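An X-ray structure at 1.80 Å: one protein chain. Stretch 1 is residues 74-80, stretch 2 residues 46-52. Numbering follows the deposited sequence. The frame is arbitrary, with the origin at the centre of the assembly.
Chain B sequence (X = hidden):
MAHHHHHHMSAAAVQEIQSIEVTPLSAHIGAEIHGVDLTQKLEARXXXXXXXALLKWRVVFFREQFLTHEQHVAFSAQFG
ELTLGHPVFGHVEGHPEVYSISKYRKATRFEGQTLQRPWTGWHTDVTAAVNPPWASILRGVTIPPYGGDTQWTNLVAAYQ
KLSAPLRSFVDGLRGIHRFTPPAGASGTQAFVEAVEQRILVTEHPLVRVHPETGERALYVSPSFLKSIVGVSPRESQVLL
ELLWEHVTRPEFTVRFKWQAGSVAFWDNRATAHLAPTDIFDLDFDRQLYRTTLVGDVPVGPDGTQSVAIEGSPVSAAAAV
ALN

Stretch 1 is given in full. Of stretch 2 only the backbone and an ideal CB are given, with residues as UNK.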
# COMPACT_ATOMS: atom_id res chain seq x y z
N ALA B 74 1.30 4.74 30.89
CA ALA B 74 1.89 6.00 31.35
C ALA B 74 2.26 6.91 30.18
O ALA B 74 2.04 8.12 30.23
CB ALA B 74 3.11 5.73 32.22
N PHE B 75 2.81 6.33 29.11
CA PHE B 75 3.10 7.13 27.92
C PHE B 75 1.82 7.72 27.34
O PHE B 75 1.78 8.90 26.99
CB PHE B 75 3.81 6.28 26.87
CG PHE B 75 3.92 6.96 25.52
CD1 PHE B 75 4.88 7.94 25.29
CD2 PHE B 75 3.07 6.62 24.48
CE1 PHE B 75 4.99 8.56 24.05
CE2 PHE B 75 3.17 7.24 23.23
CZ PHE B 75 4.14 8.22 23.03
N SER B 76 0.77 6.90 27.24
CA SER B 76 -0.47 7.34 26.63
C SER B 76 -1.12 8.47 27.41
O SER B 76 -1.67 9.41 26.82
CB SER B 76 -1.43 6.16 26.52
OG SER B 76 -0.80 5.07 25.89
N ALA B 77 -1.07 8.41 28.74
CA ALA B 77 -1.77 9.39 29.56
C ALA B 77 -1.18 10.78 29.44
O ALA B 77 -1.82 11.76 29.86
CB ALA B 77 -1.77 8.96 31.04
N GLN B 78 0.02 10.90 28.87
CA GLN B 78 0.60 12.22 28.64
C GLN B 78 -0.08 12.96 27.50
O GLN B 78 0.17 14.16 27.32
CB GLN B 78 2.10 12.07 28.36
CG GLN B 78 2.87 11.47 29.53
CD GLN B 78 4.31 11.12 29.20
OE1 GLN B 78 5.23 11.42 29.97
NE2 GLN B 78 4.52 10.48 28.05
N PHE B 79 -0.93 12.28 26.73
CA PHE B 79 -1.58 12.89 25.58
C PHE B 79 -3.10 12.95 25.70
O PHE B 79 -3.73 13.62 24.87
CB PHE B 79 -1.18 12.15 24.29
CG PHE B 79 0.31 12.14 24.06
CD1 PHE B 79 0.92 13.18 23.36
CD2 PHE B 79 1.10 11.13 24.57
CE1 PHE B 79 2.29 13.18 23.16
CE2 PHE B 79 2.48 11.12 24.37
CZ PHE B 79 3.07 12.15 23.67
N GLY B 80 -3.70 12.33 26.70
CA GLY B 80 -5.14 12.38 26.84
C GLY B 80 -5.62 11.41 27.89
O GLY B 80 -4.84 10.86 28.67
N UNK B 46 9.14 17.53 25.20
CA UNK B 46 9.09 16.31 24.39
C UNK B 46 7.65 15.94 24.05
O UNK B 46 7.36 15.55 22.92
CB UNK B 46 9.77 15.15 25.12
N UNK B 47 6.76 16.01 25.04
CA UNK B 47 5.35 15.70 24.81
C UNK B 47 4.77 16.64 23.75
O UNK B 47 4.05 16.21 22.85
CB UNK B 47 4.56 15.81 26.11
N UNK B 48 5.07 17.94 23.86
CA UNK B 48 4.53 18.88 22.89
C UNK B 48 5.10 18.62 21.50
O UNK B 48 4.39 18.77 20.49
CB UNK B 48 4.82 20.32 23.32
N UNK B 49 6.37 18.23 21.41
CA UNK B 49 6.97 17.97 20.10
C UNK B 49 6.36 16.73 19.46
O UNK B 49 6.12 16.71 18.25
CB UNK B 49 8.49 17.80 20.23
N UNK B 50 6.15 15.67 20.25
CA UNK B 50 5.51 14.47 19.73
C UNK B 50 4.10 14.79 19.27
O UNK B 50 3.67 14.36 18.18
CB UNK B 50 5.49 13.36 20.79
N UNK B 51 3.36 15.57 20.06
CA UNK B 51 1.99 15.91 19.70
C UNK B 51 1.94 16.70 18.40
O UNK B 51 1.08 16.46 17.56
CB UNK B 51 1.33 16.71 20.83
N UNK B 52 2.87 17.64 18.23
CA UNK B 52 2.90 18.44 17.01
C UNK B 52 3.25 17.58 15.80
O UNK B 52 2.70 17.77 14.71
CB UNK B 52 3.90 19.59 17.15

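Stretch 2 is helical throughout, and the backbone bonds from the nitrogens of positions 50, 51 and 52 to the carbonyl oxygens four residues earlier hold its shape. Stretch 1 begins as a helix and leaves it for a loop or turn, offering chiefly the Phe79 ring and the carbonyl oxygens of Gln78 and Phe79.

At position 46, CA-to-CB points sideways and the ideal CB has nothing of stretch 1 within 5.5 Å, so this contact sets little preference beyond compatibility with a helix. The residue is Gln46, whose OE1 is hydrogen-bonded elsewhere in the structure.

Position 47 points toward stretch 1. Its ideal CB lies 4.6 Å from Phe79 CE1 and 4.8 Å from Gln78 O, above a largely apolar surface made by the ring and the aliphatic part of Gln78. Leucine, isoleucine, methionine or valine would suit it. The residue is Ile47, with chi1 m and chi2 t. Its CG2 sits between Phe79 CE1, at 3.7 Å, and Gln78 O, at 3.6 Å, while its CD1 lies 3.8 Å from Gln78 CB. The backbone takes part as well, with Ile47 O 3.5 Å from Phe79 CE1.

Positions 48 and 49 point away from stretch 1, and small or polar residues would serve equally well. They are Ala48, which makes no contact here, and Glu49, whose carboxylate oxygens are hydrogen-bonded elsewhere in the structure.

Position 50 again points toward stretch 1, with its ideal CB 4.0 Å from Phe79 CZ. An aliphatic side chain is favoured, and isoleucine, leucine or valine could fill the space. In Ile50, CG2 lies 3.7 Å from Phe79 CZ, and CD1 approaches the edge of the second ring, 4.4 Å from Phe75 CE1. The residue thus touches both phenylalanines.

At position 51, CA-to-CB is sideways, with the ideal CB 4.3 Å from Phe79 CE1. Off to the side of the ring lies the carbonyl of Phe79, its O about 7 Å from the ideal CB, an acceptor that a long donor such as arginine or lysine might reach; a shorter side chain could still pack beside the ring. The residue is Arg51, extended with chi1, chi2 and chi3 all t. Its NH1 donates to Phe79 O at 3.1 Å and 168°, a nearly straight bond in which the oxygen lies near the guanidinium plane. One water accepts from Arg51 NH2 and donates to Phe79 O; another accepts from Arg51 NH1 and donates weakly to Gln78 O.

Position 52 is out of reach and tolerant of many residues; Ala52 makes no contact with stretch 1.

Stretch 2 46-52: QIAEIRA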
# COMPACT_ATOMS: atom_id res chain seq x y z
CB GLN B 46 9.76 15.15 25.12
CG GLN B 46 11.26 15.22 25.23
CD GLN B 46 11.81 14.07 26.04
OE1 GLN B 46 11.70 14.04 27.27
NE2 GLN B 46 12.39 13.09 25.35
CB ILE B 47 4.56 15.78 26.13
CG1 ILE B 47 5.03 14.69 27.09
CG2 ILE B 47 3.07 15.66 25.85
CD1 ILE B 47 4.60 14.91 28.54
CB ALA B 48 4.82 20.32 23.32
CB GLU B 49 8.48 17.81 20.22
CG GLU B 49 9.20 19.11 20.50
CD GLU B 49 10.68 18.92 20.78
OE1 GLU B 49 11.44 19.91 20.64
OE2 GLU B 49 11.08 17.80 21.14
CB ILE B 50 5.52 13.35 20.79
CG1 ILE B 50 6.96 12.90 21.07
CG2 ILE B 50 4.66 12.17 20.36
CD1 ILE B 50 7.08 11.94 22.24
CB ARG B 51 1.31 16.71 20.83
CG ARG B 51 -0.20 16.77 20.64
CD ARG B 51 -0.94 17.66 21.66
NE ARG B 51 -2.37 17.44 21.50
CZ ARG B 51 -3.08 16.57 22.21
NH1 ARG B 51 -2.49 15.85 23.17
NH2 ARG B 51 -4.37 16.40 21.96
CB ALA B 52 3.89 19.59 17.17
O HOH W 1 -5.77 15.27 24.38
O HOH W 2 -0.30 16.39 24.93
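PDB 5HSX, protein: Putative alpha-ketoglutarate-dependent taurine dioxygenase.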